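Local coordinates for putative uncharacterized protein PH1404 (PDB 3AF5), which probably terminates transcription by cleaving nascent RNA, acting as a zinc-dependent nuclease of the metallo-beta-lactamase superfamily that carries a beta-CASP domain, at residues N221-N226 / E553-R558; G563-P568 / V578-M583. All coordinates share one frame; numbering follows the deposited sequence.

Contact 1 (N221-N226 / E553-R558); sequences NVAMLN and EGTLGR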
ATOM      1  N   ASN A 221      -0.853  15.796  -4.044  1.00 36.31           N
ATOM      2  CA  ASN A 221      -2.010  16.325  -3.331  1.00 36.89           C
ATOM      3  C   ASN A 221      -3.067  16.542  -4.415  1.00 38.29           C
ATOM      4  O   ASN A 221      -3.117  17.601  -5.026  1.00 38.84           O
ATOM      5  CB  ASN A 221      -1.679  17.657  -2.658  1.00 37.56           C
ATOM      6  CG  ASN A 221      -2.813  18.165  -1.782  1.00 37.64           C
ATOM      7  OD1 ASN A 221      -3.970  17.817  -1.994  1.00 38.82           O
ATOM      8  ND2 ASN A 221      -2.486  19.004  -0.803  1.00 34.84           N
ATOM      9  N   VAL A 222      -3.896  15.534  -4.663  1.00 38.93           N
ATOM     10  CA  VAL A 222      -4.918  15.638  -5.691  1.00 40.50           C
ATOM     11  C   VAL A 222      -5.872  16.803  -5.457  1.00 41.90           C
ATOM     12  O   VAL A 222      -6.485  17.305  -6.397  1.00 43.55           O
ATOM     13  CB  VAL A 222      -5.741  14.332  -5.801  1.00 41.91           C
ATOM     14  CG1 VAL A 222      -4.816  13.155  -6.089  1.00 42.19           C
ATOM     15  CG2 VAL A 222      -6.523  14.099  -4.520  1.00 43.98           C
ATOM     16  N   ALA A 223      -5.999  17.237  -4.209  1.00 41.91           N
ATOM     17  CA  ALA A 223      -6.890  18.343  -3.890  1.00 41.82           C
ATOM     18  C   ALA A 223      -6.342  19.646  -4.436  1.00 43.68           C
ATOM     19  O   ALA A 223      -7.053  20.646  -4.522  1.00 44.67           O
ATOM     20  CB  ALA A 223      -7.055  18.453  -2.394  1.00 41.54           C
ATOM     21  N   MET A 224      -5.073  19.633  -4.814  1.00 44.15           N
ATOM     22  CA  MET A 224      -4.429  20.834  -5.309  1.00 45.14           C
ATOM     23  C   MET A 224      -3.759  20.627  -6.671  1.00 45.73           C
ATOM     24  O   MET A 224      -2.803  21.320  -7.001  1.00 42.17           O
ATOM     25  CB  MET A 224      -3.387  21.287  -4.285  1.00 48.13           C
ATOM     26  CG  MET A 224      -3.499  22.732  -3.836  1.00 51.77           C
ATOM     27  SD  MET A 224      -4.780  22.977  -2.623  1.00 54.25           S
ATOM     28  CE  MET A 224      -3.832  22.867  -1.077  1.00 54.63           C
ATOM     29  N   LEU A 225      -4.265  19.684  -7.460  1.00 47.92           N
ATOM     30  CA  LEU A 225      -3.685  19.397  -8.774  1.00 51.80           C
ATOM     31  C   LEU A 225      -3.470  20.567  -9.731  1.00 54.24           C
ATOM     32  O   LEU A 225      -2.587  20.506 -10.586  1.00 54.56           O
ATOM     33  CB  LEU A 225      -4.515  18.346  -9.504  1.00 50.86           C
ATOM     34  CG  LEU A 225      -4.064  16.905  -9.348  1.00 50.38           C
ATOM     35  CD1 LEU A 225      -4.837  16.039 -10.345  1.00 48.45           C
ATOM     36  CD2 LEU A 225      -2.558  16.815  -9.594  1.00 48.62           C
ATOM     37  N   ASN A 226      -4.273  21.620  -9.616  1.00 57.65           N
ATOM     38  CA  ASN A 226      -4.119  22.769 -10.516  1.00 60.22           C
ATOM     39  C   ASN A 226      -2.904  23.625 -10.169  1.00 59.01           C
ATOM     40  O   ASN A 226      -2.500  24.490 -10.949  1.00 61.44           O
ATOM     41  CB  ASN A 226      -5.370  23.667 -10.494  1.00 62.76           C
ATOM     42  CG  ASN A 226      -6.638  22.926 -10.903  1.00 67.17           C
ATOM     43  OD1 ASN A 226      -6.636  22.143 -11.865  1.00 67.78           O
ATOM     44  ND2 ASN A 226      -7.734  23.183 -10.184  1.00 67.06           N
ATOM     45  N   GLU A 553      -8.830  20.133   2.402  1.00 46.30           N
ATOM     46  CA  GLU A 553      -9.046  21.508   1.969  1.00 49.27           C
ATOM     47  C   GLU A 553      -8.839  21.681   0.473  1.00 47.92           C
ATOM     48  O   GLU A 553      -7.850  21.206  -0.087  1.00 47.61           O
ATOM     49  CB  GLU A 553      -8.103  22.443   2.723  1.00 53.02           C
ATOM     50  CG  GLU A 553      -8.635  22.880   4.074  1.00 60.46           C
ATOM     51  CD  GLU A 553      -7.544  23.424   4.975  1.00 65.38           C
ATOM     52  OE1 GLU A 553      -6.600  24.064   4.446  1.00 67.79           O
ATOM     53  OE2 GLU A 553      -7.638  23.220   6.211  1.00 66.99           O
ATOM     54  N   GLY A 554      -9.784  22.361  -0.168  1.00 47.43           N
ATOM     55  CA  GLY A 554      -9.689  22.591  -1.599  1.00 47.09           C
ATOM     56  C   GLY A 554     -10.382  21.533  -2.440  1.00 47.36           C
ATOM     57  O   GLY A 554     -10.250  21.522  -3.662  1.00 47.28           O
ATOM     58  N   THR A 555     -11.116  20.638  -1.789  1.00 46.56           N
ATOM     59  CA  THR A 555     -11.826  19.582  -2.496  1.00 44.41           C
ATOM     60  C   THR A 555     -13.285  19.980  -2.627  1.00 42.60           C
ATOM     61  O   THR A 555     -13.783  20.755  -1.824  1.00 42.55           O
ATOM     62  CB  THR A 555     -11.734  18.245  -1.729  1.00 45.94           C
ATOM     63  OG1 THR A 555     -12.376  18.376  -0.455  1.00 47.15           O
ATOM     64  CG2 THR A 555     -10.279  17.857  -1.506  1.00 44.83           C
ATOM     65  N   LEU A 556     -13.962  19.472  -3.654  1.00 43.21           N
ATOM     66  CA  LEU A 556     -15.380  19.766  -3.859  1.00 42.52           C
ATOM     67  C   LEU A 556     -16.123  19.158  -2.675  1.00 44.89           C
ATOM     68  O   LEU A 556     -17.081  19.738  -2.145  1.00 45.01           O
ATOM     69  CB  LEU A 556     -15.869  19.137  -5.173  1.00 40.40           C
ATOM     70  CG  LEU A 556     -17.377  19.038  -5.455  1.00 39.24           C
ATOM     71  CD1 LEU A 556     -18.057  20.371  -5.260  1.00 37.15           C
ATOM     72  CD2 LEU A 556     -17.584  18.544  -6.876  1.00 36.25           C
ATOM     73  N   GLY A 557     -15.653  17.984  -2.261  1.00 46.21           N
ATOM     74  CA  GLY A 557     -16.243  17.295  -1.131  1.00 47.01           C
ATOM     75  C   GLY A 557     -16.296  18.184   0.095  1.00 47.25           C
ATOM     76  O   GLY A 557     -17.338  18.280   0.737  1.00 48.12           O
ATOM     77  N   ARG A 558     -15.190  18.843   0.430  1.00 48.19           N
ATOM     78  CA  ARG A 558     -15.202  19.707   1.600  1.00 50.30           C
ATOM     79  C   ARG A 558     -16.131  20.897   1.422  1.00 51.13           C
ATOM     80  O   ARG A 558     -16.586  21.474   2.402  1.00 51.96           O
ATOM     81  CB  ARG A 558     -13.801  20.215   1.963  1.00 50.14           C
ATOM     82  CG  ARG A 558     -13.864  21.191   3.136  1.00 51.07           C
ATOM     83  CD  ARG A 558     -12.520  21.595   3.679  1.00 53.87           C
ATOM     84  NE  ARG A 558     -11.901  20.527   4.456  1.00 57.79           N
ATOM     85  CZ  ARG A 558     -11.079  20.734   5.483  1.00 57.28           C
ATOM     86  NH1 ARG A 558     -10.783  21.971   5.858  1.00 55.30           N
ATOM     87  NH2 ARG A 558     -10.548  19.706   6.131  1.00 55.08           N
TER
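A223 and T555 meet where a loop of the metallo-beta-lactamase part faces the N-cap of helix 556-562 in the beta-CASP part. The interface is small, 152 Å² summed over both segments, and its apolar core is A223 CB, which points toward the other segment and lies 3.4 Å from T555 CG2. The carbonyl of E553 flanks the same methyl of A223, and the M224 sulfur lies loosely by that carbonyl, M224 SD to E553 O being 4.4 Å.

No hydrogen bond crosses the contact. The polar interactions instead fix each partner on its own side. In T555, chi1 of 63° sets OG1 between the backbone N and the carbonyl carbon, which turns the hydroxyl to the helix and leaves CG2 for A223. T555 OG1 accepts from R558 N at 3.0 Å with an N-H...O angle of 156°, the capping bond, and is also hydrogen-bonded to A552 O.

Charged groups brace the turn before the helix. R558 NH1 and E553 OE2 form a salt bridge at 3.4 Å, while R558 also pairs with E620 and, through NE, with Q551 O, so three sites hold the guanidinium. The contact lies beside the zinc site without touching it: the A223 side chain is about 8 Å from that of the zinc ligand D260 and about 11 Å from a bound zinc ion. On the lactamase side the short 3-10 turn that presents A223 is closed by its backbone, M224 N donating to N221 O at 2.8 Å.

Contact 2 (G563-P568 / V578-M583); sequences GIREIP and VIKVNM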
ATOM      1  N   GLY A 563     -21.708  22.845   3.640  1.00 59.52           N
ATOM      2  CA  GLY A 563     -23.068  23.330   3.552  1.00 60.38           C
ATOM      3  C   GLY A 563     -23.290  24.302   2.408  1.00 60.83           C
ATOM      4  O   GLY A 563     -24.429  24.706   2.160  1.00 60.36           O
ATOM      5  N   ILE A 564     -22.216  24.694   1.722  1.00 61.28           N
ATOM      6  CA  ILE A 564     -22.336  25.604   0.583  1.00 61.85           C
ATOM      7  C   ILE A 564     -23.400  24.976  -0.315  1.00 62.20           C
ATOM      8  O   ILE A 564     -23.216  23.866  -0.809  1.00 62.29           O
ATOM      9  CB  ILE A 564     -21.006  25.704  -0.200  1.00 61.87           C
ATOM     10  CG1 ILE A 564     -19.879  26.173   0.728  1.00 61.89           C
ATOM     11  CG2 ILE A 564     -21.164  26.651  -1.371  1.00 60.57           C
ATOM     12  CD1 ILE A 564     -20.130  27.513   1.388  1.00 62.42           C
ATOM     13  N   ARG A 565     -24.512  25.674  -0.522  1.00 63.01           N
ATOM     14  CA  ARG A 565     -25.595  25.113  -1.325  1.00 64.00           C
ATOM     15  C   ARG A 565     -25.583  25.408  -2.824  1.00 64.08           C
ATOM     16  O   ARG A 565     -26.494  24.995  -3.547  1.00 63.63           O
ATOM     17  CB  ARG A 565     -26.941  25.517  -0.723  1.00 64.16           C
ATOM     18  CG  ARG A 565     -27.132  25.013   0.700  1.00 64.56           C
ATOM     19  CD  ARG A 565     -28.575  25.146   1.110  1.00 65.65           C
ATOM     20  NE  ARG A 565     -29.431  24.386   0.207  1.00 66.77           N
ATOM     21  CZ  ARG A 565     -30.742  24.560   0.099  1.00 67.60           C
ATOM     22  NH1 ARG A 565     -31.351  25.473   0.842  1.00 68.64           N
ATOM     23  NH2 ARG A 565     -31.443  23.829  -0.760  1.00 68.01           N
ATOM     24  N   GLU A 566     -24.558  26.114  -3.289  1.00 63.90           N
ATOM     25  CA  GLU A 566     -24.432  26.420  -4.710  1.00 65.02           C
ATOM     26  C   GLU A 566     -22.956  26.376  -5.072  1.00 64.47           C
ATOM     27  O   GLU A 566     -22.185  27.254  -4.696  1.00 64.30           O
ATOM     28  CB  GLU A 566     -25.033  27.787  -5.019  1.00 66.84           C
ATOM     29  CG  GLU A 566     -26.049  27.725  -6.142  1.00 71.28           C
ATOM     30  CD  GLU A 566     -27.301  28.506  -5.831  1.00 74.52           C
ATOM     31  OE1 GLU A 566     -28.272  28.411  -6.620  1.00 76.62           O
ATOM     32  OE2 GLU A 566     -27.312  29.214  -4.796  1.00 75.37           O
ATOM     33  N   ILE A 567     -22.569  25.343  -5.811  1.00 64.17           N
ATOM     34  CA  ILE A 567     -21.171  25.158  -6.168  1.00 63.83           C
ATOM     35  C   ILE A 567     -20.863  25.275  -7.658  1.00 63.74           C
ATOM     36  O   ILE A 567     -21.421  24.544  -8.477  1.00 63.81           O
ATOM     37  CB  ILE A 567     -20.673  23.782  -5.654  1.00 62.93           C
ATOM     38  CG1 ILE A 567     -20.962  23.662  -4.153  1.00 62.22           C
ATOM     39  CG2 ILE A 567     -19.183  23.631  -5.911  1.00 63.14           C
ATOM     40  CD1 ILE A 567     -20.637  22.311  -3.559  1.00 62.19           C
ATOM     41  N   PRO A 568     -19.972  26.213  -8.024  1.00 63.55           N
ATOM     42  CA  PRO A 568     -19.574  26.433  -9.416  1.00 63.56           C
ATOM     43  C   PRO A 568     -18.578  25.343  -9.809  1.00 63.91           C
ATOM     44  O   PRO A 568     -17.742  24.938  -9.005  1.00 62.95           O
ATOM     45  CB  PRO A 568     -18.916  27.816  -9.381  1.00 62.96           C
ATOM     46  CG  PRO A 568     -19.449  28.449  -8.126  1.00 62.09           C
ATOM     47  CD  PRO A 568     -19.457  27.295  -7.170  1.00 63.00           C
ATOM     48  N   VAL A 578     -23.086  25.966 -12.342  1.00 67.58           N
ATOM     49  CA  VAL A 578     -23.367  25.961 -10.911  1.00 67.06           C
ATOM     50  C   VAL A 578     -24.371  24.888 -10.511  1.00 65.43           C
ATOM     51  O   VAL A 578     -25.527  24.903 -10.938  1.00 65.17           O
ATOM     52  CB  VAL A 578     -23.876  27.341 -10.419  1.00 66.78           C
ATOM     53  CG1 VAL A 578     -22.770  28.374 -10.548  1.00 67.10           C
ATOM     54  CG2 VAL A 578     -25.085  27.772 -11.220  1.00 68.27           C
ATOM     55  N   ILE A 579     -23.910  23.944  -9.698  1.00 64.32           N
ATOM     56  CA  ILE A 579     -24.766  22.874  -9.217  1.00 63.24           C
ATOM     57  C   ILE A 579     -25.504  23.362  -7.981  1.00 62.29           C
ATOM     58  O   ILE A 579     -24.896  23.894  -7.046  1.00 59.67           O
ATOM     59  CB  ILE A 579     -23.957  21.613  -8.837  1.00 64.02           C
ATOM     60  CG1 ILE A 579     -23.548  20.845 -10.096  1.00 65.18           C
ATOM     61  CG2 ILE A 579     -24.792  20.708  -7.944  1.00 63.13           C
ATOM     62  CD1 ILE A 579     -22.551  21.557 -10.965  1.00 67.66           C
ATOM     63  N   LYS A 580     -26.819  23.194  -7.987  1.00 62.09           N
ATOM     64  CA  LYS A 580     -27.626  23.598  -6.853  1.00 62.84           C
ATOM     65  C   LYS A 580     -27.692  22.388  -5.925  1.00 61.54           C
ATOM     66  O   LYS A 580     -28.120  21.306  -6.332  1.00 61.22           O
ATOM     67  CB  LYS A 580     -29.030  23.990  -7.313  1.00 65.30           C
ATOM     68  CG  LYS A 580     -29.701  25.051  -6.440  1.00 69.20           C
ATOM     69  CD  LYS A 580     -29.741  24.667  -4.960  1.00 69.65           C
ATOM     70  CE  LYS A 580     -30.370  25.780  -4.130  1.00 71.00           C
ATOM     71  NZ  LYS A 580     -30.311  25.492  -2.671  1.00 72.11           N
ATOM     72  N   VAL A 581     -27.256  22.567  -4.683  1.00 60.98           N
ATOM     73  CA  VAL A 581     -27.260  21.474  -3.716  1.00 60.54           C
ATOM     74  C   VAL A 581     -28.492  21.516  -2.819  1.00 59.72           C
ATOM     75  O   VAL A 581     -28.640  22.408  -1.977  1.00 58.45           O
ATOM     76  CB  VAL A 581     -25.974  21.497  -2.837  1.00 60.07           C
ATOM     77  CG1 VAL A 581     -26.042  20.417  -1.775  1.00 59.49           C
ATOM     78  CG2 VAL A 581     -24.747  21.277  -3.706  1.00 59.44           C
ATOM     79  N   ASN A 582     -29.383  20.549  -3.017  1.00 58.58           N
ATOM     80  CA  ASN A 582     -30.601  20.459  -2.220  1.00 57.84           C
ATOM     81  C   ASN A 582     -30.650  19.135  -1.465  1.00 56.48           C
ATOM     82  O   ASN A 582     -31.301  19.030  -0.428  1.00 55.39           O
ATOM     83  CB  ASN A 582     -31.841  20.584  -3.110  1.00 58.33           C
ATOM     84  CG  ASN A 582     -31.874  21.886  -3.882  1.00 59.32           C
ATOM     85  OD1 ASN A 582     -31.681  22.962  -3.314  1.00 59.47           O
ATOM     86  ND2 ASN A 582     -32.128  21.796  -5.184  1.00 58.41           N
ATOM     87  N   MET A 583     -29.957  18.127  -1.993  1.00 55.19           N
ATOM     88  CA  MET A 583     -29.920  16.813  -1.366  1.00 54.45           C
ATOM     89  C   MET A 583     -29.425  16.969   0.073  1.00 54.19           C
ATOM     90  O   MET A 583     -28.830  17.991   0.424  1.00 52.56           O
ATOM     91  CB  MET A 583     -28.992  15.873  -2.156  1.00 54.43           C
ATOM     92  CG  MET A 583     -27.505  16.064  -1.882  1.00 54.96           C
ATOM     93  SD  MET A 583     -26.381  15.224  -3.045  1.00 58.17           S
ATOM     94  CE  MET A 583     -26.840  13.521  -2.860  1.00 56.66           C
TER
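R565 reaches across to V581 and N582 with its guanidinium edge leading. A bend at chi3 (59°) brings NE round to the V581 carbonyl, where R565 NE donates to V581 O at 3.1 Å; the bond is nearly straight, and the oxygen lies in the guanidinium plane. NH2 adds weak bonds to the same oxygen and to N582 OD1, the amide and guanidinium planes standing 77° apart. K580 comes over one face of this guanidinium. The closeness of the two cations is doubtful at this resolution; K580 NZ donates to N582 OD1 at 2.9 Å, and N582 is held through ND2 by P539 O.

The next side chains alternate between the sheet faces. E566 lies obliquely to K580 on one face, with E566 OE1 3.7 Å from K580 CG; their charged ends stay apart. P568 and V578 share that face, P568 CB meeting V578 CG1 at 4.1 Å. I567 and I579 point to the other, buried face, where I567 CD1 packs on V581 CG2 at 4.2 Å; I567 meets helix 556-562, while I579 and V581 meet helix 529-537.

Backbone bonds set this register. I567 N to I579 O measures 3.0 Å and I579 N to I567 O 2.8 Å, and V581 N to R565 O adds a further bond at 2.8 Å just past the strand ends. With directions 158° apart and I567-I579 a hydrogen-bonded pair between two non-hydrogen-bonded ones, the strands are antiparallel; since 566-570 and 576-580 follow each other across a short turn, they form a two-stranded beta hairpin.

The two contacts are in series along the chain, contact 1 closing at R558 before contact 2 opens at G563, and their centres lie about 17 Å apart on the same side of the chain's centre. Helix 556-562 joins them: contact 1 sits at its N-terminal end, and the chain leaves its other end through the Schellman turn at G563 to enter strand 566-570. Packing also links them directly, L556 CD1 lying 3.5 Å from I567 CG2. The beta-CASP part thus meets the metallo-beta-lactamase part near the zinc site in contact 1, while contact 2 forms a peripheral hairpin away from the annotated sites.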